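Local coordinates for protein Epf (Streptococcus pyogenes, PDB 4ES8) that is a cell surface adhesin that binds to cells through an N-terminal domain containing a carbohydrate-binding module, next to a fibronectin-like domain, at residues K267-Q270 with N271-I275; D240-T243 with N244-G247; R68-N71 with E72-D75; S107-K110 with D111-Y114. All coordinates share one frame; numbering follows the deposited sequence. Where two conformers were deposited one is given.

How the contacts relate
Along the chain the order is contact 3, contact 4, contact 2, contact 1. Contacts 3 and 4 both reach the seven-stranded antiparallel sheet of the N-terminal, carbohydrate-binding-module-like part, centres about 36 Å apart; contact 3 closes its far edge. Contact 2 lies in a loop and contact 1 in a loop and the start of strand 273-276, in what is probably the fibronectin-like part, centres about 11 Å apart. Contacts 2 and 4 have centres about 10 Å apart. Residues 107-114 bond to 240-247, and Lys-110 forms a salt bridge to Asp-268: polar contacts, with some packing, join the two parts here. Contact 3 is remote, its centre about 53 Å from that of contact 1.

Contact 1: residues K267-Q270 with N271-I275; sequences KDQQ and NPISI
The loop that feeds strand 273-276, an outer strand of a three-stranded sheet in the fibronectin-like part, curls so that Gln-269 lies against Ile-273. The glutamine chain is extended and passes obliquely over the end of the isoleucine, with Gln-269 CD 3.8 Å from Ile-273 CD1. The same methyl meets the backbone at Gln-270 O, 3.7 Å away. Its aliphatic part thus packed, Gln-269 presents its amide to polar partners: OE1 accepts from Thr-266 N earlier in the loop, and NE2 donates to a water 3.0 Å away that in turn donates to Ser-274 O. A second water, which accepts from Ser-274 N at 2.9 Å, is only weakly bonded to Gln-269 NE2.

Gln-270 turns the other way. A bend at chi2 (-60°) folds its chain back, and NE2 gives a nearly straight bond to Asp-268 O, 2.9 Å long at 169°. Asp-268 O lies in the plane of the glutamine amide, yet the donor sits well above the carbonyl plane of Asp-268. The other end of that amide, OE1, accepts a hydrogen bond from a water 2.8 Å off, and this water accepts from Asn-271 N. A further water donates to Gln-269 O and, weakly, to Asn-271 OD1, whose main partner is Leu-236 N on the adjacent strand.

The peptide between Asn-271 and Pro-272 is cis. Beyond it Ile-273 packs against Leu-236 and Ile-250, and Ile-275 against Leu-234 and Leu-252: an outer strand with its isoleucines facing inward, consistent with the sandwich of a fibronectin-like domain.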
loop_
_atom_site.group_PDB
_atom_site.type_symbol
_atom_site.label_atom_id
_atom_site.label_comp_id
_atom_site.label_asym_id
_atom_site.label_seq_id
_atom_site.Cartn_x
_atom_site.Cartn_y
_atom_site.Cartn_z
ATOM N N LYS A 267 5.625 9.689 -12.759
ATOM C CA LYS A 267 4.204 9.397 -12.560
ATOM C C LYS A 267 3.430 9.423 -13.866
ATOM O O LYS A 267 3.398 10.453 -14.559
ATOM C CB LYS A 267 3.583 10.385 -11.564
ATOM C CG LYS A 267 2.125 10.062 -11.256
ATOM C CD LYS A 267 1.542 10.995 -10.208
ATOM C CE LYS A 267 0.107 10.591 -9.934
ATOM N NZ LYS A 267 -0.513 11.414 -8.857
ATOM N N ASP A 268 2.773 8.289 -14.175
ATOM C CA ASP A 268 1.938 8.092 -15.372
ATOM C C ASP A 268 2.668 8.439 -16.696
ATOM O O ASP A 268 2.040 8.896 -17.660
ATOM C CB ASP A 268 0.634 8.896 -15.280
ATOM C CG ASP A 268 -0.314 8.362 -14.239
ATOM O OD1 ASP A 268 -0.471 7.125 -14.163
ATOM O OD2 ASP A 268 -0.896 9.180 -13.497
ATOM N N GLN A 269 3.989 8.244 -16.725
ATOM C CA GLN A 269 4.779 8.527 -17.922
ATOM C C GLN A 269 4.328 7.608 -19.023
ATOM O O GLN A 269 4.249 6.385 -18.840
ATOM C CB GLN A 269 6.286 8.377 -17.645
ATOM C CG GLN A 269 7.141 8.945 -18.782
ATOM C CD GLN A 269 8.628 8.869 -18.553
ATOM O OE1 GLN A 269 9.120 8.579 -17.444
ATOM N NE2 GLN A 269 9.381 9.191 -19.610
ATOM N N GLN A 270 4.014 8.194 -20.172
ATOM C CA GLN A 270 3.484 7.431 -21.285
ATOM C C GLN A 270 4.538 6.880 -22.218
ATOM O O GLN A 270 5.631 7.433 -22.347
ATOM C CB GLN A 270 2.494 8.290 -22.084
ATOM C CG GLN A 270 1.272 8.688 -21.234
ATOM C CD GLN A 270 0.509 7.469 -20.741
ATOM O OE1 GLN A 270 -0.019 6.680 -21.528
ATOM N NE2 GLN A 270 0.519 7.234 -19.430
ATOM N N ASN A 271 4.184 5.755 -22.847
ATOM C CA ASN A 271 5.021 5.121 -23.851
ATOM C C ASN A 271 5.108 6.013 -25.106
ATOM O O ASN A 271 4.119 6.656 -25.470
ATOM C CB ASN A 271 4.482 3.750 -24.223
ATOM C CG ASN A 271 4.846 2.675 -23.250
ATOM O OD1 ASN A 271 5.943 2.671 -22.672
ATOM N ND2 ASN A 271 3.949 1.714 -23.067
ATOM N N PRO A 272 6.279 6.081 -25.772
ATOM C CA PRO A 272 7.531 5.393 -25.418
ATOM C C PRO A 272 8.353 6.184 -24.404
ATOM O O PRO A 272 8.302 7.429 -24.351
ATOM C CB PRO A 272 8.253 5.303 -26.771
ATOM C CG PRO A 272 7.846 6.570 -27.487
ATOM C CD PRO A 272 6.437 6.906 -26.992
ATOM N N ILE A 273 9.109 5.452 -23.588
ATOM C CA ILE A 273 10.025 6.051 -22.630
ATOM C C ILE A 273 11.272 6.390 -23.416
ATOM O O ILE A 273 11.854 5.501 -24.040
ATOM C CB ILE A 273 10.333 5.104 -21.430
ATOM C CG1 ILE A 273 9.051 4.515 -20.767
ATOM C CG2 ILE A 273 11.282 5.762 -20.428
ATOM C CD1 ILE A 273 7.979 5.508 -20.188
ATOM N N SER A 274 11.676 7.651 -23.396
ATOM C CA SER A 274 12.857 8.059 -24.147
ATOM C C SER A 274 14.097 8.000 -23.292
ATOM O O SER A 274 14.094 8.387 -22.120
ATOM C CB SER A 274 12.686 9.468 -24.707
ATOM O OG SER A 274 11.592 9.502 -25.608
ATOM N N ILE A 275 15.164 7.477 -23.892
ATOM C CA ILE A 275 16.496 7.442 -23.325
ATOM C C ILE A 275 17.379 8.193 -24.329
ATOM O O ILE A 275 17.311 7.910 -25.529
ATOM C CB ILE A 275 16.977 5.990 -23.035
ATOM C CG1 ILE A 275 16.114 5.352 -21.909
ATOM C CG2 ILE A 275 18.480 5.974 -22.673
ATOM C CD1 ILE A 275 16.528 3.948 -21.431
HETATM O O HOH W 1 12.294 9.414 -20.126
HETATM O O HOH W 2 4.762 3.911 -20.105
HETATM O O HOH W 3 9.931 9.915 -22.811
HETATM O O HOH W 4 1.479 4.616 -22.575
#

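Contact 2: residues D240-T243 with N244-G247; sequences DGRT and NFEG
Arg-242 reaches Asn-244 and Phe-245 because its chain starts with CG opposite the carbonyl carbon (chi1 -81°) and then kinks at chi3 (75°), which folds the guanidinium of the modelled conformer back over the following residues. There NH2 donates to Asn-244 O at 2.9 Å, in the carbonyl plane and on a lone pair, though the oxygen lies somewhat out of the guanidinium plane. Arg-242 NE adds a weak bond to the same oxygen at 3.4 Å, so one carbonyl receives two N-H groups from the arginine.

Phe-245 packs over one face of the guanidinium, its CD1 4.2 Å above the centre of the Arg-242 group. The phenyl ring has backbone close by as well: Thr-243 O lies over one face toward the rim, and Arg-242 O is 3.5 Å from Phe-245 CE1. A water joins Thr-243 O to Phe-245 N.

Asn-244 forms an Asx turn, its OD1 accepting from Glu-246 N at 3.1 Å; the stronger partner of this oxygen is Asp-268 N. Asn-244 ND2 donates to Glu-246 OE1 at 3.0 Å, nearly straight and on the anti lone pair, which holds the amide at both ends.

The loop bridges strand 231-237 and strand 248-253. Arg-242 NH1 forms a salt bridge to Asp-248 at the start of the second, and also donates to Asn-216 O in the linker that follows strand 202-213.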
loop_
_atom_site.group_PDB
_atom_site.type_symbol
_atom_site.label_atom_id
_atom_site.label_comp_id
_atom_site.label_asym_id
_atom_site.label_seq_id
_atom_site.Cartn_x
_atom_site.Cartn_y
_atom_site.Cartn_z
ATOM N N ASP A 240 0.940 -8.037 -15.308
ATOM C CA ASP A 240 -0.125 -8.055 -14.284
ATOM C C ASP A 240 -1.048 -6.793 -14.304
ATOM O O ASP A 240 -1.769 -6.523 -13.332
ATOM C CB ASP A 240 0.450 -8.307 -12.887
ATOM C CG ASP A 240 1.378 -7.243 -12.365
ATOM O OD1 ASP A 240 1.340 -6.110 -12.893
ATOM O OD2 ASP A 240 2.109 -7.529 -11.398
ATOM N N GLY A 241 -1.075 -6.088 -15.426
ATOM C CA GLY A 241 -2.034 -5.010 -15.615
ATOM C C GLY A 241 -1.678 -3.638 -15.096
ATOM O O GLY A 241 -2.520 -2.740 -15.180
ATOM N N ARG A 242 -0.442 -3.448 -14.576
ATOM C CA ARG A 242 0.038 -2.121 -14.157
ATOM C C ARG A 242 0.000 -1.167 -15.331
ATOM O O ARG A 242 0.439 -1.560 -16.428
ATOM C CB ARG A 242 1.517 -2.179 -13.713
ATOM C CG ARG A 242 1.881 -2.655 -12.338
ATOM C CD ARG A 242 3.396 -2.455 -12.198
ATOM N NE ARG A 242 3.799 -1.054 -12.000
ATOM C CZ ARG A 242 5.066 -0.635 -11.961
ATOM N NH1 ARG A 242 6.061 -1.497 -12.103
ATOM N NH2 ARG A 242 5.343 0.646 -11.750
ATOM N N THR A 243 -0.409 0.077 -15.130
ATOM C CA THR A 243 -0.377 1.091 -16.185
ATOM C C THR A 243 0.449 2.291 -15.707
ATOM O O THR A 243 0.906 3.071 -16.555
ATOM C CB THR A 243 -1.775 1.491 -16.656
ATOM O OG1 THR A 243 -2.486 2.109 -15.585
ATOM C CG2 THR A 243 -2.560 0.311 -17.260
ATOM N N ASN A 244 0.674 2.438 -14.385
ATOM C CA ASN A 244 1.543 3.513 -13.902
ATOM C C ASN A 244 2.915 2.915 -13.670
ATOM O O ASN A 244 3.106 2.210 -12.676
ATOM C CB ASN A 244 1.016 4.186 -12.609
ATOM C CG ASN A 244 1.950 5.271 -12.105
ATOM O OD1 ASN A 244 2.776 5.798 -12.861
ATOM N ND2 ASN A 244 1.844 5.662 -10.832
ATOM N N PHE A 245 3.873 3.197 -14.569
ATOM C CA PHE A 245 5.196 2.598 -14.444
ATOM C C PHE A 245 6.132 3.403 -13.550
ATOM O O PHE A 245 7.309 3.066 -13.446
ATOM C CB PHE A 245 5.808 2.342 -15.825
ATOM C CG PHE A 245 4.953 1.384 -16.619
ATOM C CD1 PHE A 245 4.597 0.147 -16.096
ATOM C CD2 PHE A 245 4.494 1.725 -17.882
ATOM C CE1 PHE A 245 3.804 -0.744 -16.833
ATOM C CE2 PHE A 245 3.704 0.826 -18.626
ATOM C CZ PHE A 245 3.366 -0.394 -18.088
ATOM N N GLU A 246 5.575 4.411 -12.839
ATOM C CA GLU A 246 6.312 5.236 -11.883
ATOM C C GLU A 246 7.200 4.400 -10.968
ATOM O O GLU A 246 6.741 3.399 -10.385
ATOM C CB GLU A 246 5.289 5.994 -11.034
ATOM C CG GLU A 246 5.877 6.955 -10.029
ATOM C CD GLU A 246 4.844 7.770 -9.271
ATOM O OE1 GLU A 246 3.627 7.611 -9.516
ATOM O OE2 GLU A 246 5.267 8.540 -8.387
ATOM N N GLY A 247 8.443 4.839 -10.815
ATOM C CA GLY A 247 9.374 4.184 -9.899
ATOM C C GLY A 247 10.245 3.115 -10.524
ATOM O O GLY A 247 11.186 2.648 -9.880
HETATM O O HOH W 5 3.103 5.015 -16.674
#

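Contact 3: residues R68-N71 with E72-D75; sequences REHN and EVKD
Asp-75 OD1 accepts a hydrogen bond from His-70 ND1, 2.7 Å long with an angle of 150° at the hydrogen. The oxygen lies at the ring edge and uses its syn lone pair, and the carboxylate is only 14° from coplanar with the imidazole, which fixes the rotation of the ring. With His-70 CG anti to its backbone N (chi1 -167°), the ring sits where Val-73, in its modelled conformer, can come over one face. Val-73 CG1 makes a CH-pi contact, 3.7 Å from the centroid and offset toward the rim.

These residues form the hairpin loop between strand 68-69 and strand 76-80, antiparallel neighbours at the edge of a seven-stranded sheet. Lys-74 N donates to His-70 O at 2.9 Å, closing the loop, and inside it Val-73 N bonds to Asn-71 O at 2.8 Å in a gamma turn centred on Glu-72.

On the outer side Glu-69 and Lys-74 run side by side in the same direction. Their charges stay beyond salt-bridge range, Glu-69 OE2 being 4.6 Å from Lys-74 NZ, but a water links the two atoms. Glu-69 OE2 takes a second water, 2.7 Å away, which also accepts from Glu-72 N. Another water joins Asn-71 ND2 to Glu-72 OE1. Outside the loop the His-70 ring also stacks on His-55 and meets Phe-44 edge-to-face.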
loop_
_atom_site.group_PDB
_atom_site.type_symbol
_atom_site.label_atom_id
_atom_site.label_comp_id
_atom_site.label_asym_id
_atom_site.label_seq_id
_atom_site.Cartn_x
_atom_site.Cartn_y
_atom_site.Cartn_z
ATOM N N ARG A 68 -8.553 3.612 27.449
ATOM C CA ARG A 68 -9.212 4.927 27.380
ATOM C C ARG A 68 -10.699 4.763 27.084
ATOM O O ARG A 68 -11.067 4.162 26.060
ATOM C CB ARG A 68 -8.559 5.810 26.283
ATOM C CG ARG A 68 -7.037 5.985 26.392
ATOM C CD ARG A 68 -6.604 7.195 27.240
ATOM N NE ARG A 68 -7.058 7.111 28.635
ATOM C CZ ARG A 68 -6.379 6.524 29.616
ATOM N NH1 ARG A 68 -5.220 5.923 29.365
ATOM N NH2 ARG A 68 -6.857 6.529 30.855
ATOM N N GLU A 69 -11.548 5.316 27.941
ATOM C CA GLU A 69 -12.998 5.181 27.774
ATOM C C GLU A 69 -13.549 5.975 26.588
ATOM O O GLU A 69 -13.076 7.090 26.295
ATOM C CB GLU A 69 -13.765 5.626 29.043
ATOM C CG GLU A 69 -13.687 7.118 29.374
ATOM C CD GLU A 69 -13.792 7.462 30.850
ATOM O OE1 GLU A 69 -13.075 6.851 31.674
ATOM O OE2 GLU A 69 -14.612 8.341 31.182
ATOM N N HIS A 70 -14.593 5.420 25.954
ATOM C CA HIS A 70 -15.392 6.176 24.977
ATOM C C HIS A 70 -16.010 7.339 25.778
ATOM O O HIS A 70 -16.676 7.086 26.800
ATOM C CB HIS A 70 -16.489 5.272 24.379
ATOM C CG HIS A 70 -17.152 5.836 23.160
ATOM N ND1 HIS A 70 -18.229 5.196 22.568
ATOM C CD2 HIS A 70 -16.893 6.984 22.480
ATOM C CE1 HIS A 70 -18.562 5.948 21.527
ATOM N NE2 HIS A 70 -17.771 7.012 21.418
ATOM N N ASN A 71 -15.715 8.595 25.391
ATOM C CA ASN A 71 -16.124 9.760 26.177
ATOM C C ASN A 71 -17.595 9.694 26.575
ATOM O O ASN A 71 -18.445 9.465 25.724
ATOM C CB ASN A 71 -15.840 11.032 25.416
ATOM C CG ASN A 71 -15.874 12.216 26.334
ATOM O OD1 ASN A 71 -15.150 12.263 27.329
ATOM N ND2 ASN A 71 -16.786 13.139 26.063
ATOM N N GLU A 72 -17.871 9.905 27.890
ATOM C CA GLU A 72 -19.208 9.951 28.515
ATOM C C GLU A 72 -19.918 8.579 28.595
ATOM O O GLU A 72 -20.274 8.133 29.691
ATOM C CB GLU A 72 -20.167 10.946 27.799
ATOM C CG GLU A 72 -19.642 12.360 27.592
ATOM C CD GLU A 72 -20.580 13.317 26.871
ATOM O OE1 GLU A 72 -20.918 13.070 25.688
ATOM O OE2 GLU A 72 -20.927 14.353 27.481
ATOM N N VAL A 73 -20.080 7.903 27.450
ATOM C CA VAL A 73 -20.846 6.662 27.360
ATOM C C VAL A 73 -20.079 5.455 27.959
ATOM O O VAL A 73 -20.728 4.612 28.588
ATOM C CB VAL A 73 -21.371 6.413 25.923
ATOM C CG1 VAL A 73 -20.253 6.351 24.892
ATOM C CG2 VAL A 73 -22.305 5.212 25.837
ATOM N N LYS A 74 -18.734 5.371 27.794
ATOM C CA LYS A 74 -17.931 4.297 28.417
ATOM C C LYS A 74 -18.420 2.866 28.043
ATOM O O LYS A 74 -18.274 1.922 28.849
ATOM C CB LYS A 74 -17.903 4.446 29.974
ATOM C CG LYS A 74 -17.524 5.837 30.470
ATOM C CD LYS A 74 -17.405 5.860 31.994
ATOM C CE LYS A 74 -18.048 7.077 32.599
ATOM N NZ LYS A 74 -17.930 7.066 34.086
ATOM N N ASP A 75 -18.932 2.685 26.813
ATOM C CA ASP A 75 -19.358 1.368 26.320
ATOM C C ASP A 75 -18.135 0.598 25.814
ATOM O O ASP A 75 -17.985 -0.590 26.109
ATOM C CB ASP A 75 -20.436 1.474 25.224
ATOM C CG ASP A 75 -20.211 2.525 24.148
ATOM O OD1 ASP A 75 -19.146 3.203 24.180
ATOM O OD2 ASP A 75 -21.091 2.671 23.270
HETATM O O HOH W 6 -16.152 10.182 30.013
HETATM O O HOH W 7 -15.332 8.522 33.920
HETATM O O HOH W 8 -18.777 12.927 23.817
#

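Contact 4: residues S107-K110 with D111-Y114; sequences SLIK and DHDY
Tyr-114 and Ile-109 carry this contact, with Lys-110 at the bend between them. The phenol of Tyr-114 reaches back to the loop, and its OH accepts the backbone N-H of Ile-109 at 2.9 Å in a nearly straight bond (167°). Leu-108 slides past the ring in the opposite direction: CD2 lies over one face toward the rim, a CH-pi contact 4.2 Å from the Tyr-114 centroid. Ile-109 O sits at the ring edge, in its plane.

Because Ile-109 CG2 is anti to the backbone N, this methyl meets the face of the His-112 imidazole in a CH-pi contact, 3.6 Å from its centroid, and Ile-109 CD1 touches His-112 CE1 at 3.6 Å.

Lys-110 and Asp-111 occupy the corners of a type II beta turn from Ile-109 to His-112, closed by a weak bond from His-112 N to Ile-109 O. Lys-110 NZ forms a salt bridge with Asp-268.

The turn links strand 97-105 to strand 113-123, which lies between strands 172-180 and 202-213; Tyr-114 touches Thr-180 on the one and Ile-211 and Asp-213 on the other. His-112 bonds to Asp-213 through ND1 and to Glu-246 O through NE2, tying the sheet to the fibronectin-like part.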
loop_
_atom_site.group_PDB
_atom_site.type_symbol
_atom_site.label_atom_id
_atom_site.label_comp_id
_atom_site.label_asym_id
_atom_site.label_seq_id
_atom_site.Cartn_x
_atom_site.Cartn_y
_atom_site.Cartn_z
ATOM N N SER A 107 2.818 7.835 2.296
ATOM C CA SER A 107 2.262 8.088 0.971
ATOM C C SER A 107 2.568 6.937 0.021
ATOM O O SER A 107 3.748 6.578 -0.182
ATOM C CB SER A 107 2.813 9.393 0.403
ATOM O OG SER A 107 2.099 9.754 -0.768
ATOM N N LEU A 108 1.497 6.356 -0.558
ATOM C CA LEU A 108 1.658 5.241 -1.487
ATOM C C LEU A 108 1.627 5.754 -2.928
ATOM O O LEU A 108 1.159 6.873 -3.179
ATOM C CB LEU A 108 0.548 4.178 -1.263
ATOM C CG LEU A 108 0.376 3.674 0.191
ATOM C CD1 LEU A 108 -0.702 2.616 0.268
ATOM C CD2 LEU A 108 1.695 3.137 0.757
ATOM N N ILE A 109 2.146 4.952 -3.856
ATOM C CA ILE A 109 2.149 5.289 -5.279
ATOM C C ILE A 109 0.898 4.714 -5.912
ATOM O O ILE A 109 0.515 3.580 -5.622
ATOM C CB ILE A 109 3.438 4.759 -5.966
ATOM C CG1 ILE A 109 4.664 5.510 -5.399
ATOM C CG2 ILE A 109 3.374 4.927 -7.510
ATOM C CD1 ILE A 109 6.008 4.835 -5.748
ATOM N N LYS A 110 0.270 5.494 -6.809
ATOM C CA LYS A 110 -0.926 5.033 -7.522
ATOM C C LYS A 110 -0.585 3.817 -8.376
ATOM O O LYS A 110 0.445 3.812 -9.061
ATOM C CB LYS A 110 -1.440 6.162 -8.432
ATOM C CG LYS A 110 -2.746 5.810 -9.171
ATOM C CD LYS A 110 -3.291 6.966 -10.021
ATOM C CE LYS A 110 -2.488 7.204 -11.287
ATOM N NZ LYS A 110 -3.135 8.222 -12.172
ATOM N N ASP A 111 -1.449 2.789 -8.328
ATOM C CA ASP A 111 -1.354 1.609 -9.174
ATOM C C ASP A 111 -0.131 0.723 -8.852
ATOM O O ASP A 111 0.324 -0.027 -9.700
ATOM C CB ASP A 111 -1.375 2.009 -10.666
ATOM C CG ASP A 111 -1.728 0.915 -11.644
ATOM O OD1 ASP A 111 -2.646 0.120 -11.343
ATOM O OD2 ASP A 111 -1.135 0.896 -12.739
ATOM N N HIS A 112 0.368 0.788 -7.607
ATOM C CA HIS A 112 1.406 -0.113 -7.126
ATOM C C HIS A 112 0.711 -1.183 -6.274
ATOM O O HIS A 112 -0.429 -0.973 -5.827
ATOM C CB HIS A 112 2.454 0.665 -6.315
ATOM C CG HIS A 112 3.636 1.151 -7.112
ATOM N ND1 HIS A 112 4.906 1.175 -6.553
ATOM C CD2 HIS A 112 3.703 1.642 -8.377
ATOM C CE1 HIS A 112 5.706 1.689 -7.477
ATOM N NE2 HIS A 112 5.024 2.008 -8.592
ATOM N N ASP A 113 1.385 -2.317 -6.070
ATOM C CA ASP A 113 0.894 -3.438 -5.280
ATOM C C ASP A 113 1.570 -3.433 -3.925
ATOM O O ASP A 113 2.794 -3.205 -3.851
ATOM C CB ASP A 113 1.174 -4.750 -6.015
ATOM C CG ASP A 113 0.378 -4.884 -7.296
ATOM O OD1 ASP A 113 -0.803 -4.564 -7.283
ATOM O OD2 ASP A 113 0.963 -5.247 -8.321
ATOM N N TYR A 114 0.784 -3.688 -2.852
ATOM C CA TYR A 114 1.314 -3.662 -1.495
ATOM C C TYR A 114 0.939 -4.918 -0.740
ATOM O O TYR A 114 -0.060 -5.582 -1.069
ATOM C CB TYR A 114 0.812 -2.418 -0.743
ATOM C CG TYR A 114 1.356 -1.142 -1.351
ATOM C CD1 TYR A 114 2.604 -0.650 -0.977
ATOM C CD2 TYR A 114 0.664 -0.472 -2.363
ATOM C CE1 TYR A 114 3.140 0.497 -1.572
ATOM C CE2 TYR A 114 1.192 0.672 -2.970
ATOM C CZ TYR A 114 2.431 1.146 -2.576
ATOM O OH TYR A 114 2.942 2.273 -3.184
#